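Local atomic coordinates of probable csgAB operon transcriptional regulatory protein (Salmonella typhimurium, PDB entry 5XP0), a protein that acts as the master regulator of curli fimbriae, being necessary for transcription of the csgAB operon and promoting biofilm formation. Residues 48-53 / 63-68; 90-95 / 129-134. All blocks are in the same frame, centred on the assembly; numbering follows the deposited sequence.

Both contacts reach the central parallel sheet of the receiver domain, the regulatory part of this protein, and their centres are 15 Å apart. Strands 61-66 and 90-94 are neighbours. Val63 N lies 2.7 Å from Lys90 O, and Val63 O 2.8 Å from Leu92 N, both probable hydrogen bonds. In contact 1 a side chain just past strand 45-49 packs on the end of strand 61-66, with strand 19-24 between them. Contact 2 packs helix 121-132 on strand 90-94. The two also meet where strands 61-66 and 90-94 end: Asp66 OD1 is hydrogen-bonded to Asn95 ND2, and Met68 CG lies 3.7 Å from Asn95 O. Asp66 and Asn95 also bond to Gln29 of the second subunit.

Contact 1: 48-53 / 63-68; sequences HNIQRS and VLMDMM
Ile50 and Asp66 are the closest backbone pair, 7.9 Å apart from CA to CA, where strand 45-49 of a CheY-like receiver sheet runs into a turn and strand 61-66 into a short 3-10 segment. Strand 19-24 lies between the two strands, and no hydrogen bond joins the two segments. They meet through side chains. Ile50 reaches across with one methyl. Its CG1 is anti to the backbone N (chi1 -171°), and CD1 leads toward strand 61-66. CD1 lies 4.0 Å from Met65 SD and 3.8 Å from the backbone O of Asp66. Met65 CG is anti to the backbone N, and the bend at chi2 places SD toward Ile50. The further bend at chi3 turns only CE. The two side chains cross at about a right angle. Ile23 of the middle strand and Trp78 of helix 72-83 pack around this buried spot, and the indole NE1 of Trp78 is hydrogen-bonded to the O of Ile50.

A type I turn from Asn49 to Arg52 carries Ile50. Arg52 N bonds to Asn49 O, and Asn49 OD1 accepts from Gln51 N at 2.9 Å in an Asx turn. Asp66 ends the other strand. Its OD2 is hydrogen-bonded to Thr24 OG1. Its OD1 makes another Asx turn, where Met68 N meets OD1 at 3.1 Å from above the carboxylate plane.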
loop_
_atom_site.group_PDB
_atom_site.type_symbol
_atom_site.label_atom_id
_atom_site.label_comp_id
_atom_site.label_asym_id
_atom_site.label_seq_id
_atom_site.Cartn_x
_atom_site.Cartn_y
_atom_site.Cartn_z
ATOM N N HIS B 48 -0.859 8.393 7.651
ATOM C CA HIS B 48 -1.050 9.806 7.307
ATOM C C HIS B 48 -0.784 10.029 5.827
ATOM O O HIS B 48 0.252 9.612 5.314
ATOM C CB HIS B 48 -0.148 10.713 8.139
ATOM C CG HIS B 48 -0.250 12.159 7.769
ATOM N ND1 HIS B 48 -1.180 13.003 8.332
ATOM C CD2 HIS B 48 0.432 12.899 6.860
ATOM C CE1 HIS B 48 -1.032 14.215 7.828
ATOM N NE2 HIS B 48 -0.064 14.177 6.930
ATOM N N ASN B 49 -1.687 10.752 5.159
ATOM C CA ASN B 49 -1.549 11.051 3.741
ATOM C C ASN B 49 -0.327 11.933 3.501
ATOM O O ASN B 49 -0.296 13.093 3.939
ATOM C CB ASN B 49 -2.788 11.792 3.246
ATOM C CG ASN B 49 -2.839 11.872 1.741
ATOM O OD1 ASN B 49 -1.803 11.865 1.058
ATOM N ND2 ASN B 49 -4.044 11.895 1.211
ATOM N N ILE B 50 0.645 11.399 2.761
ATOM C CA ILE B 50 1.894 12.089 2.433
ATOM C C ILE B 50 1.657 13.410 1.736
ATOM O O ILE B 50 2.520 14.310 1.783
ATOM C CB ILE B 50 2.761 11.166 1.561
ATOM C CG1 ILE B 50 4.153 11.763 1.394
ATOM C CG2 ILE B 50 2.095 10.904 0.174
ATOM C CD1 ILE B 50 5.180 10.759 0.860
ATOM N N GLN B 51 0.513 13.557 1.081
ATOM C CA GLN B 51 0.191 14.818 0.420
ATOM C C GLN B 51 -0.551 15.778 1.321
ATOM O O GLN B 51 -0.890 16.876 0.874
ATOM C CB GLN B 51 -0.594 14.568 -0.870
ATOM C CG GLN B 51 0.217 13.727 -1.824
ATOM C CD GLN B 51 -0.175 13.903 -3.267
ATOM O OE1 GLN B 51 0.637 14.341 -4.086
ATOM N NE2 GLN B 51 -1.412 13.574 -3.593
ATOM N N ARG B 52 -0.799 15.424 2.578
ATOM C CA ARG B 52 -1.438 16.359 3.488
ATOM C C ARG B 52 -0.476 16.804 4.575
ATOM O O ARG B 52 0.429 16.067 4.980
ATOM C CB ARG B 52 -2.715 15.784 4.088
ATOM C CG ARG B 52 -3.801 15.754 3.011
ATOM C CD ARG B 52 -5.225 15.603 3.508
ATOM N NE ARG B 52 -6.144 15.573 2.367
ATOM C CZ ARG B 52 -6.555 16.652 1.702
ATOM N NH1 ARG B 52 -6.135 17.860 2.054
ATOM N NH2 ARG B 52 -7.385 16.530 0.675
ATOM N N SER B 53 -0.651 18.060 4.985
ATOM C CA SER B 53 0.173 18.658 6.011
ATOM C C SER B 53 -0.110 18.022 7.357
ATOM O O SER B 53 -1.169 17.451 7.588
ATOM C CB SER B 53 -0.080 20.171 6.091
ATOM O OG SER B 53 -1.454 20.454 6.335
ATOM N N VAL B 63 8.539 7.426 12.113
ATOM C CA VAL B 63 7.926 7.791 10.843
ATOM C C VAL B 63 8.416 6.824 9.786
ATOM O O VAL B 63 9.621 6.624 9.629
ATOM C CB VAL B 63 8.277 9.231 10.463
ATOM C CG1 VAL B 63 7.821 9.502 9.083
ATOM C CG2 VAL B 63 7.700 10.241 11.498
ATOM N N LEU B 64 7.493 6.177 9.096
ATOM C CA LEU B 64 7.845 5.399 7.914
ATOM C C LEU B 64 7.412 6.203 6.705
ATOM O O LEU B 64 6.216 6.324 6.438
ATOM C CB LEU B 64 7.175 4.039 7.912
ATOM C CG LEU B 64 7.553 3.028 8.972
ATOM C CD1 LEU B 64 6.777 1.704 8.725
ATOM C CD2 LEU B 64 9.025 2.815 8.896
ATOM N N MET B 65 8.385 6.745 5.997
ATOM C CA MET B 65 8.184 7.722 4.918
ATOM C C MET B 65 8.235 6.999 3.582
ATOM O O MET B 65 9.302 6.521 3.185
ATOM C CB MET B 65 9.295 8.758 4.972
ATOM C CG MET B 65 9.284 9.754 3.812
ATOM S SD MET B 65 7.803 10.706 3.910
ATOM C CE MET B 65 8.007 11.548 5.472
ATOM N N ASP B 66 7.115 6.955 2.869
ATOM C CA ASP B 66 7.038 6.156 1.632
ATOM C C ASP B 66 7.697 6.882 0.453
ATOM O O ASP B 66 7.080 7.707 -0.215
ATOM C CB ASP B 66 5.589 5.833 1.304
ATOM C CG ASP B 66 5.458 4.792 0.169
ATOM O OD1 ASP B 66 6.474 4.483 -0.488
ATOM O OD2 ASP B 66 4.349 4.257 -0.018
ATOM N N MET B 67 8.914 6.464 0.118
ATOM C CA MET B 67 9.686 7.122 -0.920
ATOM C C MET B 67 9.083 6.930 -2.305
ATOM O O MET B 67 9.322 7.751 -3.185
ATOM C CB MET B 67 11.110 6.601 -0.884
ATOM C CG MET B 67 11.830 7.062 0.329
ATOM S SD MET B 67 12.103 8.812 0.370
ATOM C CE MET B 67 13.301 8.957 -0.925
ATOM N N MET B 68 8.281 5.897 -2.519
ATOM C CA MET B 68 7.647 5.749 -3.827
ATOM C C MET B 68 6.566 6.785 -4.068
ATOM O O MET B 68 6.144 6.961 -5.210
ATOM C CB MET B 68 7.006 4.374 -3.959
ATOM C CG MET B 68 7.894 3.260 -4.442
ATOM S SD MET B 68 6.926 1.720 -4.537
ATOM C CE MET B 68 8.266 0.518 -4.784
#

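Contact 2: 90-95 / 129-134; sequences KTLLLN and QGILRG
The backbone O of Ile131 accepts from Gly134 N at 2.8 Å and has Lys90 NZ 3.0 Å away across the contact. The Gly134 N bond belongs to a Schellman motif that ends helix 121-132, which packs on the parallel sheet of this receiver domain. Gly134, with positive phi, is its C-prime residue, and Glu135 N bonds back to Gly130 O. Lys90 starts strand 90-94. Its chain is extended beyond CG, which carries the ammonium group out to the helix end. There the carbonyl end of the helix dipole would probably suit a positive charge.

Lys90 and Ile131 slide past each other in opposite directions. The lysine CD lies 3.6 Å from Ile131 CG2, so its aliphatic part packs against that methyl branch. Two residues on, Leu92 meets the other branch of Ile131, and these side chains come together tip to tip. Ile131 CG1 is anti to its own carbonyl carbon (chi1 -77°), beside the backbone N, and that branch faces the leucine. Phe115 and Leu64 also pack on Leu92. The closest apolar approach between leucine and isoleucine is Leu92 CD2 to Ile131 CD1, at 3.7 Å.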
loop_
_atom_site.group_PDB
_atom_site.type_symbol
_atom_site.label_atom_id
_atom_site.label_comp_id
_atom_site.label_asym_id
_atom_site.label_seq_id
_atom_site.Cartn_x
_atom_site.Cartn_y
_atom_site.Cartn_z
ATOM N N LYS B 90 11.994 9.404 14.944
ATOM C CA LYS B 90 12.914 8.643 14.116
ATOM C C LYS B 90 12.293 8.519 12.738
ATOM O O LYS B 90 11.108 8.213 12.632
ATOM C CB LYS B 90 13.151 7.255 14.715
ATOM C CG LYS B 90 13.756 7.261 16.121
ATOM C CD LYS B 90 13.950 5.823 16.604
ATOM C CE LYS B 90 14.608 5.752 17.987
ATOM N NZ LYS B 90 14.779 4.328 18.414
ATOM N N THR B 91 13.076 8.750 11.697
ATOM C CA THR B 91 12.587 8.614 10.336
ATOM C C THR B 91 13.237 7.391 9.711
ATOM O O THR B 91 14.463 7.211 9.776
ATOM C CB THR B 91 12.882 9.860 9.484
ATOM O OG1 THR B 91 12.149 10.991 9.997
ATOM C CG2 THR B 91 12.438 9.623 8.022
ATOM N N LEU B 92 12.412 6.551 9.119
ATOM C CA LEU B 92 12.887 5.476 8.266
ATOM C C LEU B 92 12.229 5.612 6.909
ATOM O O LEU B 92 11.034 5.893 6.817
ATOM C CB LEU B 92 12.577 4.125 8.879
ATOM C CG LEU B 92 13.483 3.873 10.088
ATOM C CD1 LEU B 92 12.686 4.095 11.313
ATOM C CD2 LEU B 92 13.990 2.454 10.024
ATOM N N LEU B 93 13.012 5.411 5.872
ATOM C CA LEU B 93 12.517 5.515 4.513
ATOM C C LEU B 93 12.025 4.156 4.040
ATOM O O LEU B 93 12.697 3.140 4.225
ATOM C CB LEU B 93 13.613 6.022 3.601
ATOM C CG LEU B 93 14.258 7.325 4.064
ATOM C CD1 LEU B 93 15.325 7.748 3.013
ATOM C CD2 LEU B 93 13.259 8.460 4.298
ATOM N N LEU B 94 10.838 4.142 3.474
ATOM C CA LEU B 94 10.203 2.933 3.021
ATOM C C LEU B 94 10.170 2.922 1.500
ATOM O O LEU B 94 10.096 3.976 0.869
ATOM C CB LEU B 94 8.781 2.878 3.593
ATOM C CG LEU B 94 7.958 1.619 3.401
ATOM C CD1 LEU B 94 8.493 0.545 4.345
ATOM C CD2 LEU B 94 6.456 1.925 3.682
ATOM N N ASN B 95 10.237 1.722 0.918
ATOM C CA ASN B 95 10.167 1.551 -0.540
ATOM C C ASN B 95 11.193 2.427 -1.238
ATOM O O ASN B 95 10.897 3.070 -2.247
ATOM C CB ASN B 95 8.775 1.857 -1.099
ATOM C CG ASN B 95 7.694 0.948 -0.558
ATOM O OD1 ASN B 95 7.851 -0.279 -0.454
ATOM N ND2 ASN B 95 6.569 1.563 -0.193
ATOM N N GLN B 129 11.969 -4.068 14.727
ATOM C CA GLN B 129 12.251 -4.583 16.053
ATOM C C GLN B 129 13.601 -4.070 16.530
ATOM O O GLN B 129 13.768 -3.730 17.705
ATOM C CB GLN B 129 12.220 -6.112 16.038
ATOM C CG GLN B 129 10.860 -6.736 15.858
ATOM C CD GLN B 129 10.949 -8.220 15.562
ATOM O OE1 GLN B 129 11.894 -8.683 14.918
ATOM N NE2 GLN B 129 9.969 -8.978 16.038
ATOM N N GLY B 130 14.562 -3.942 15.608
ATOM C CA GLY B 130 15.829 -3.316 15.961
ATOM C C GLY B 130 15.689 -1.864 16.384
ATOM O O GLY B 130 16.337 -1.420 17.344
ATOM N N ILE B 131 14.852 -1.097 15.672
ATOM C CA ILE B 131 14.691 0.316 16.016
ATOM C C ILE B 131 14.131 0.452 17.416
ATOM O O ILE B 131 14.556 1.316 18.196
ATOM C CB ILE B 131 13.790 1.045 14.994
ATOM C CG1 ILE B 131 14.528 1.342 13.697
ATOM C CG2 ILE B 131 13.352 2.402 15.560
ATOM C CD1 ILE B 131 14.796 0.172 12.865
ATOM N N LEU B 132 13.171 -0.396 17.764
ATOM C CA LEU B 132 12.628 -0.360 19.115
ATOM C C LEU B 132 13.698 -0.629 20.152
ATOM O O LEU B 132 13.602 -0.130 21.278
ATOM C CB LEU B 132 11.516 -1.393 19.257
ATOM C CG LEU B 132 10.345 -1.178 18.316
ATOM C CD1 LEU B 132 9.243 -2.185 18.608
ATOM C CD2 LEU B 132 9.849 0.265 18.388
ATOM N N ARG B 133 14.723 -1.400 19.795
ATOM C CA ARG B 133 15.835 -1.664 20.701
ATOM C C ARG B 133 16.886 -0.566 20.657
ATOM O O ARG B 133 17.954 -0.740 21.232
ATOM C CB ARG B 133 16.526 -2.994 20.360
ATOM C CG ARG B 133 15.672 -4.250 20.471
ATOM C CD ARG B 133 16.477 -5.519 20.098
ATOM N NE ARG B 133 15.764 -6.302 19.078
ATOM C CZ ARG B 133 16.210 -6.574 17.850
ATOM N NH1 ARG B 133 17.407 -6.160 17.440
ATOM N NH2 ARG B 133 15.450 -7.282 17.020
ATOM N N GLY B 134 16.649 0.522 19.942
ATOM C CA GLY B 134 17.644 1.569 19.866
ATOM C C GLY B 134 18.644 1.404 18.744
ATOM O O GLY B 134 19.660 2.108 18.737
#